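Local coordinates for protein glycosyl hydrolase, BNR repeat (Ralstonia eutropha, PDB 3B7F) that is a seven-bladed beta-propeller of the BNR-repeat class, probably a glycosyl hydrolase, with its substrate not established, at residues A[221-225]-A[226-230]; A[249-253]-A[254-258]. All coordinates share one frame; numbering follows the deposited sequence.

Interaction 1: A[221-225]-A[226-230]; sequences NFLPD and PNVEF. With EDO (1,2-ethanediol), chain R; EDO (1,2-ethanediol), chain F.
With its carboxylate swung anti to the backbone N (chi1 -175°), D225 reaches forward to the chain that follows it and meets the amide of N227. Here N227 N donates to D225 OD1 over 3.1 Å with a nearly straight N-H (160°), approaching from above the carboxylate plane and not within it. The second oxygen is used as well: one water donates to D225 OD2 and, over a longer gap, to N227 O, so the carboxylate reaches N227 N directly and N227 O through the water. L223 carries the apolar side of the bend. Its CG stands anti to the carbonyl carbon (chi1 -67°), and the extended chain beyond delivers CD1 to V228 CG2 at 3.6 Å, the two side chains meeting obliquely. The same methyl of V228 lies 3.5 Å from D225 O, and so touches both a backbone oxygen and a leucine branch. Further back, N221 crosses the P226 ring at about a right angle, its OD1 resting 3.6 Å from P226 CB. On the later half, an ethanediol, probably from the crystallisation liquor, donates through O1 to E229 O, an oxygen also reached by N215. Lying on the surface between strands 212-213 and 234-239, the bend has no regular secondary structure; one carboxylate and a small apolar touch tie its two halves together, and the carboxylate's charge is probably eased by the amide and the water.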
ATOM      1  N   ASN A 221      16.960 -10.041  -8.501  1.00 30.55           N
ATOM      2  CA  ASN A 221      17.700 -10.193  -9.774  1.00 31.73           C
ATOM      3  C   ASN A 221      18.422  -8.924 -10.326  1.00 30.65           C
ATOM      4  O   ASN A 221      19.232  -8.994 -11.255  1.00 30.38           O
ATOM      5  CB  ASN A 221      16.750 -10.897 -10.777  1.00 31.87           C
ATOM      6  CG  ASN A 221      16.376 -12.356 -10.297  1.00 41.04           C
ATOM      7  OD1 ASN A 221      17.187 -13.032  -9.612  1.00 33.13           O
ATOM      8  ND2 ASN A 221      15.164 -12.824 -10.651  1.00 32.29           N
ATOM      9  N   PHE A 222      18.144  -7.788  -9.707  1.00 28.53           N
ATOM     10  CA  PHE A 222      18.836  -6.515  -9.963  1.00 29.55           C
ATOM     11  C   PHE A 222      20.141  -6.370  -9.137  1.00 28.57           C
ATOM     12  O   PHE A 222      20.877  -5.400  -9.329  1.00 30.77           O
ATOM     13  CB  PHE A 222      17.901  -5.324  -9.673  1.00 29.74           C
ATOM     14  CG  PHE A 222      17.295  -5.325  -8.273  1.00 29.30           C
ATOM     15  CD1 PHE A 222      16.085  -5.989  -8.021  1.00 31.00           C
ATOM     16  CD2 PHE A 222      17.920  -4.679  -7.229  1.00 29.79           C
ATOM     17  CE1 PHE A 222      15.553  -6.031  -6.772  1.00 28.64           C
ATOM     18  CE2 PHE A 222      17.376  -4.716  -5.968  1.00 29.79           C
ATOM     19  CZ  PHE A 222      16.189  -5.391  -5.749  1.00 28.38           C
ATOM     20  N   LEU A 223      20.386  -7.294  -8.198  1.00 24.93           N
ATOM     21  CA  LEU A 223      21.561  -7.259  -7.349  1.00 26.46           C
ATOM     22  C   LEU A 223      22.641  -8.161  -7.945  1.00 26.26           C
ATOM     23  O   LEU A 223      22.320  -9.115  -8.691  1.00 25.36           O
ATOM     24  CB  LEU A 223      21.244  -7.698  -5.902  1.00 24.27           C
ATOM     25  CG  LEU A 223      20.340  -6.827  -5.021  1.00 24.42           C
ATOM     26  CD1 LEU A 223      20.136  -7.487  -3.643  1.00 21.72           C
ATOM     27  CD2 LEU A 223      20.878  -5.439  -4.831  1.00 19.54           C
ATOM     28  N   PRO A 224      23.921  -7.853  -7.667  1.00 27.56           N
ATOM     29  CA  PRO A 224      25.027  -8.726  -8.114  1.00 26.89           C
ATOM     30  C   PRO A 224      24.856 -10.181  -7.675  1.00 24.33           C
ATOM     31  O   PRO A 224      25.077 -11.071  -8.476  1.00 24.03           O
ATOM     32  CB  PRO A 224      26.251  -8.108  -7.433  1.00 26.98           C
ATOM     33  CG  PRO A 224      25.901  -6.695  -7.292  1.00 29.92           C
ATOM     34  CD  PRO A 224      24.449  -6.662  -6.966  1.00 29.36           C
ATOM     35  N   ASP A 225      24.458 -10.392  -6.424  1.00 25.32           N
ATOM     36  CA  ASP A 225      24.158 -11.718  -5.898  1.00 28.66           C
ATOM     37  C   ASP A 225      22.698 -11.680  -5.445  1.00 28.26           C
ATOM     38  O   ASP A 225      22.403 -11.052  -4.446  1.00 28.53           O
ATOM     39  CB  ASP A 225      25.094 -12.092  -4.745  1.00 27.84           C
ATOM     40  CG  ASP A 225      24.888 -13.525  -4.244  1.00 29.30           C
ATOM     41  OD1 ASP A 225      23.947 -14.207  -4.701  1.00 36.79           O
ATOM     42  OD2 ASP A 225      25.685 -13.971  -3.376  1.00 42.01           O
ATOM     43  N   PRO A 226      21.780 -12.336  -6.182  1.00 31.23           N
ATOM     44  CA  PRO A 226      20.366 -12.338  -5.740  1.00 32.91           C
ATOM     45  C   PRO A 226      20.041 -13.090  -4.441  1.00 34.03           C
ATOM     46  O   PRO A 226      18.974 -12.843  -3.872  1.00 36.28           O
ATOM     47  CB  PRO A 226      19.625 -13.019  -6.904  1.00 33.51           C
ATOM     48  CG  PRO A 226      20.557 -13.032  -8.019  1.00 36.70           C
ATOM     49  CD  PRO A 226      21.936 -13.076  -7.442  1.00 30.04           C
ATOM     50  N   ASN A 227      20.954 -13.942  -3.958  1.00 34.00           N
ATOM     51  CA  ASN A 227      20.712 -14.784  -2.790  1.00 37.06           C
ATOM     52  C   ASN A 227      21.309 -14.223  -1.528  1.00 37.46           C
ATOM     53  O   ASN A 227      22.004 -14.912  -0.810  1.00 42.71           O
ATOM     54  CB  ASN A 227      21.209 -16.213  -3.090  1.00 36.04           C
ATOM     55  CG  ASN A 227      20.510 -16.808  -4.337  1.00 49.02           C
ATOM     56  OD1 ASN A 227      19.296 -16.603  -4.557  1.00 49.00           O
ATOM     57  ND2 ASN A 227      21.273 -17.519  -5.161  1.00 51.15           N
ATOM     58  N   VAL A 228      21.009 -12.962  -1.273  1.00 35.93           N
ATOM     59  CA  VAL A 228      21.459 -12.270  -0.084  1.00 35.19           C
ATOM     60  C   VAL A 228      20.259 -12.147   0.860  1.00 34.56           C
ATOM     61  O   VAL A 228      19.131 -12.474   0.503  1.00 35.58           O
ATOM     62  CB  VAL A 228      22.124 -10.900  -0.397  1.00 35.30           C
ATOM     63  CG1 VAL A 228      23.494 -11.132  -0.994  1.00 35.22           C
ATOM     64  CG2 VAL A 228      21.230 -10.017  -1.303  1.00 31.38           C
ATOM     65  N   GLU A 229      20.541 -11.712   2.077  1.00 33.33           N
ATOM     66  CA  GLU A 229      19.558 -11.620   3.164  1.00 34.22           C
ATOM     67  C   GLU A 229      18.603 -10.447   3.045  1.00 30.46           C
ATOM     68  O   GLU A 229      17.461 -10.502   3.541  1.00 26.82           O
ATOM     69  CB  GLU A 229      20.316 -11.473   4.498  1.00 35.14           C
ATOM     70  CG  GLU A 229      21.190 -12.664   4.862  1.00 46.54           C
ATOM     71  CD  GLU A 229      20.410 -13.745   5.563  1.00 58.97           C
ATOM     72  OE1 GLU A 229      20.118 -13.537   6.772  1.00 61.32           O
ATOM     73  OE2 GLU A 229      20.113 -14.783   4.918  1.00 60.73           O
ATOM     74  N   PHE A 230      19.125  -9.368   2.456  1.00 29.54           N
ATOM     75  CA  PHE A 230      18.418  -8.113   2.278  1.00 28.75           C
ATOM     76  C   PHE A 230      18.986  -7.380   1.053  1.00 28.41           C
ATOM     77  O   PHE A 230      20.023  -7.774   0.499  1.00 30.51           O
ATOM     78  CB  PHE A 230      18.495  -7.263   3.564  1.00 26.46           C
ATOM     79  CG  PHE A 230      19.902  -6.916   3.995  1.00 29.64           C
ATOM     80  CD1 PHE A 230      20.585  -5.836   3.418  1.00 29.61           C
ATOM     81  CD2 PHE A 230      20.539  -7.656   5.006  1.00 31.15           C
ATOM     82  CE1 PHE A 230      21.878  -5.507   3.824  1.00 32.75           C
ATOM     83  CE2 PHE A 230      21.828  -7.343   5.415  1.00 31.18           C
ATOM     84  CZ  PHE A 230      22.506  -6.266   4.815  1.00 32.69           C
TER
HETATM   85  C1  EDO R 410      16.459 -14.804  -1.378  1.00 55.63           C
HETATM   86  O1  EDO R 410      17.235 -13.660  -1.804  1.00 51.28           O
HETATM   87  C2  EDO R 410      17.153 -15.632  -0.312  1.00 63.92           C
HETATM   88  O2  EDO R 410      16.632 -16.966  -0.347  1.00 68.67           O
HETATM   89  C1  EDO F 398      16.352 -13.754   5.023  1.00 45.08           C
HETATM   90  O1  EDO F 398      16.410 -12.320   5.031  1.00 37.33           O
HETATM   91  C2  EDO F 398      15.662 -14.330   6.253  1.00 44.80           C
HETATM   92  O2  EDO F 398      14.332 -14.808   6.006  1.00 43.64           O
HETATM   93  O   HOH W   1      24.894 -15.879  -1.616  1.00 48.70           O

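Interaction 2: A[249-253]-A[254-258]; sequences QQNHC and GIYRM. With EDO (1,2-ethanediol), chain J.
Y256 and Q249 form a hydrogen-bonded antiparallel pair: Y256 N donates to Q249 O at 2.9 Å in the carbonyl plane, and Q249 N answers to Y256 O. Nearer the turn, N251 and G254 make the next such pair, with N251 N donating to G254 O at 2.7 Å. The return bond, G254 N to N251 O, is less regular, its donor standing above the carbonyl plane. N251 O accepts a second hydrogen bond, from Q250 NE2, at 3.0 Å, and that amide also bonds D278 O outside the hairpin. N251 uses both polar atoms of its side-chain amide. CG lies anti to the backbone N (chi1 -167°), which carries OD1 forward to accept C253 N at 2.9 Å in the carbonyl plane, on a lone pair; this is an Asx turn set within the type I turn from N251 to G254. Its ND2 points back to Q249 OE1, also 2.9 Å away and almost in the N251 amide plane. Q249 and Y256 run side by side, Q249 CG to Y256 CB at 3.9 Å, while N251 CB meets the edge of the tyrosine ring. The phenol oxygen lies near C253 O, whose position is less certain, and bonds A219 N outside. Across the other face, I255 CG1 touches Q250 OE1 at 3.7 Å. In this buried hairpin of a propeller blade, Q249 OE1, both amide atoms of N251 and Q250 NE2 all find partners, and the turn is braced by its own N251 side chain as well as by D278 and A219.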
ATOM      1  N   GLN A 249       3.040 -10.656  -1.248  1.00 26.63           N
ATOM      2  CA  GLN A 249       3.692  -9.442  -1.725  1.00 25.48           C
ATOM      3  C   GLN A 249       3.814  -9.385  -3.236  1.00 22.22           C
ATOM      4  O   GLN A 249       3.940 -10.416  -3.898  1.00 22.42           O
ATOM      5  CB  GLN A 249       5.083  -9.208  -1.080  1.00 24.39           C
ATOM      6  CG  GLN A 249       6.164 -10.235  -1.413  1.00 27.13           C
ATOM      7  CD  GLN A 249       7.559  -9.703  -1.226  1.00 28.14           C
ATOM      8  OE1 GLN A 249       7.927  -8.726  -1.855  1.00 28.24           O
ATOM      9  NE2 GLN A 249       8.365 -10.368  -0.387  1.00 30.19           N
ATOM     10  N   GLN A 250       3.735  -8.160  -3.761  1.00 23.92           N
ATOM     11  CA  GLN A 250       4.078  -7.850  -5.141  1.00 21.97           C
ATOM     12  C   GLN A 250       5.474  -7.253  -4.989  1.00 22.55           C
ATOM     13  O   GLN A 250       5.657  -6.272  -4.288  1.00 22.43           O
ATOM     14  CB  GLN A 250       3.137  -6.829  -5.780  1.00 21.89           C
ATOM     15  CG  GLN A 250       3.563  -6.411  -7.164  1.00 21.91           C
ATOM     16  CD  GLN A 250       3.562  -7.526  -8.224  1.00 23.36           C
ATOM     17  OE1 GLN A 250       2.535  -7.774  -8.861  1.00 24.99           O
ATOM     18  NE2 GLN A 250       4.736  -8.125  -8.486  1.00 21.04           N
ATOM     19  N   ASN A 251       6.453  -7.885  -5.622  1.00 25.82           N
ATOM     20  CA  ASN A 251       7.846  -7.492  -5.570  1.00 25.98           C
ATOM     21  C   ASN A 251       8.257  -7.084  -6.981  1.00 26.43           C
ATOM     22  O   ASN A 251       7.598  -7.440  -7.981  1.00 23.68           O
ATOM     23  CB  ASN A 251       8.657  -8.705  -5.059  1.00 26.49           C
ATOM     24  CG  ASN A 251      10.104  -8.389  -4.646  1.00 26.64           C
ATOM     25  OD1 ASN A 251      10.991  -8.348  -5.490  1.00 24.67           O
ATOM     26  ND2 ASN A 251      10.357  -8.304  -3.327  1.00 23.13           N
ATOM     27  N   HIS A 252       9.360  -6.350  -7.060  1.00 27.15           N
ATOM     28  CA  HIS A 252       9.986  -6.048  -8.365  1.00 28.05           C
ATOM     29  C   HIS A 252      10.352  -7.353  -9.120  1.00 25.32           C
ATOM     30  O   HIS A 252      10.439  -7.357 -10.346  1.00 23.36           O
ATOM     31  CB  HIS A 252      11.245  -5.198  -8.169  1.00 26.28           C
ATOM     32  CG  HIS A 252      11.620  -4.401  -9.366  1.00 27.17           C
ATOM     33  ND1 HIS A 252      11.311  -3.064  -9.479  1.00 32.30           N
ATOM     34  CD2 HIS A 252      12.242  -4.749 -10.516  1.00 36.40           C
ATOM     35  CE1 HIS A 252      11.747  -2.618 -10.641  1.00 35.84           C
ATOM     36  NE2 HIS A 252      12.308  -3.620 -11.292  1.00 30.67           N
ATOM     37  N   CYS A 253      10.570  -8.436  -8.352  1.00 26.70           N
ATOM     38  CA  CYS A 253      10.924  -9.764  -8.850  1.00 26.59           C
ATOM     39  C   CYS A 253       9.872 -10.826  -8.551  1.00 26.63           C
ATOM     40  O   CYS A 253      10.206 -11.954  -8.230  1.00 26.76           O
ATOM     41  CB  CYS A 253      12.301 -10.179  -8.303  1.00 27.36           C
ATOM     42  SG  CYS A 253      13.571  -8.934  -8.694  1.00 31.06           S
ATOM     43  N   GLY A 254       8.602 -10.450  -8.646  1.00 24.96           N
ATOM     44  CA  GLY A 254       7.524 -11.402  -8.611  1.00 24.85           C
ATOM     45  C   GLY A 254       6.462 -11.252  -7.560  1.00 24.54           C
ATOM     46  O   GLY A 254       6.545 -10.367  -6.703  1.00 25.33           O
ATOM     47  N   ILE A 255       5.450 -12.111  -7.690  1.00 23.39           N
ATOM     48  CA  ILE A 255       4.349 -12.210  -6.738  1.00 25.41           C
ATOM     49  C   ILE A 255       4.728 -13.384  -5.849  1.00 26.20           C
ATOM     50  O   ILE A 255       5.065 -14.454  -6.365  1.00 28.28           O
ATOM     51  CB  ILE A 255       2.976 -12.477  -7.377  1.00 25.01           C
ATOM     52  CG1 ILE A 255       2.650 -11.431  -8.463  1.00 24.08           C
ATOM     53  CG2 ILE A 255       1.893 -12.515  -6.270  1.00 22.42           C
ATOM     54  CD1 ILE A 255       1.508 -11.868  -9.432  1.00 18.73           C
ATOM     55  N   TYR A 256       4.690 -13.170  -4.537  1.00 23.44           N
ATOM     56  CA  TYR A 256       5.037 -14.184  -3.576  1.00 25.01           C
ATOM     57  C   TYR A 256       3.999 -14.341  -2.485  1.00 24.11           C
ATOM     58  O   TYR A 256       3.305 -13.402  -2.140  1.00 23.23           O
ATOM     59  CB  TYR A 256       6.371 -13.844  -2.875  1.00 26.50           C
ATOM     60  CG  TYR A 256       7.565 -13.797  -3.784  1.00 26.90           C
ATOM     61  CD1 TYR A 256       7.865 -12.636  -4.501  1.00 27.87           C
ATOM     62  CD2 TYR A 256       8.383 -14.902  -3.951  1.00 23.79           C
ATOM     63  CE1 TYR A 256       8.959 -12.584  -5.365  1.00 25.36           C
ATOM     64  CE2 TYR A 256       9.475 -14.860  -4.812  1.00 25.89           C
ATOM     65  CZ  TYR A 256       9.754 -13.688  -5.523  1.00 25.76           C
ATOM     66  OH  TYR A 256      10.822 -13.626  -6.383  1.00 23.47           O
ATOM     67  N   ARG A 257       3.979 -15.542  -1.913  1.00 25.21           N
ATOM     68  CA  ARG A 257       3.154 -15.895  -0.777  1.00 23.93           C
ATOM     69  C   ARG A 257       4.073 -16.519   0.281  1.00 25.15           C
ATOM     70  O   ARG A 257       4.937 -17.333  -0.038  1.00 21.68           O
ATOM     71  CB  ARG A 257       2.074 -16.891  -1.167  1.00 24.53           C
ATOM     72  CG  ARG A 257       1.117 -17.237  -0.035  1.00 24.12           C
ATOM     73  CD  ARG A 257       0.207 -18.354  -0.433  1.00 24.69           C
ATOM     74  NE  ARG A 257      -0.657 -18.760   0.683  1.00 24.52           N
ATOM     75  CZ  ARG A 257      -0.371 -19.669   1.614  1.00 29.31           C
ATOM     76  NH1 ARG A 257       0.809 -20.279   1.675  1.00 27.52           N
ATOM     77  NH2 ARG A 257      -1.269 -19.925   2.544  1.00 32.61           N
HETATM   78  N   MSE A 258       3.877 -16.121   1.530  1.00 26.43           N
HETATM   79  CA  MSE A 258       4.580 -16.724   2.663  1.00 28.30           C
HETATM   80  C   MSE A 258       3.603 -17.130   3.763  1.00 27.19           C
HETATM   81  O   MSE A 258       2.766 -16.340   4.184  1.00 28.85           O
HETATM   82  CB  MSE A 258       5.614 -15.773   3.277  1.00 28.90           C
HETATM   83  CG  MSE A 258       6.270 -16.315   4.556  1.00 30.47           C
HETATM   84 SE   MSE A 258       7.492 -15.161   5.449  0.75 22.45          SE
HETATM   85  CE  MSE A 258       8.996 -15.247   4.319  1.00 27.80           C
TER
HETATM   86  C1  EDO J 402      -0.246 -23.588   3.776  1.00 53.12           C
HETATM   87  O1  EDO J 402      -0.162 -22.287   4.396  1.00 36.98           O
HETATM   88  C2  EDO J 402       0.491 -23.673   2.422  1.00 56.99           C
HETATM   89  O2  EDO J 402       1.873 -23.240   2.477  1.00 55.02           O

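Overall arrangement
Interaction 1 comes first along the chain, in the loop between strands 212-213 and 234-239; interaction 2 follows as the hairpin of strands 246-251 and 254-259, the two inner strands of the four-stranded blade that 234-239 opens. The loop therefore links the preceding blade to this one. Their centres lie about 15 Å apart on the same side of the chain's centre, one at the surface and the other buried. They meet where C253 SG packs against the N221 backbone N at 3.6 Å and the F222 ring at CD1, which sets the inter-blade loop directly against the turn of the hairpin. W304 is a third element that both meet, stacking with F222 and touching the H252 ring.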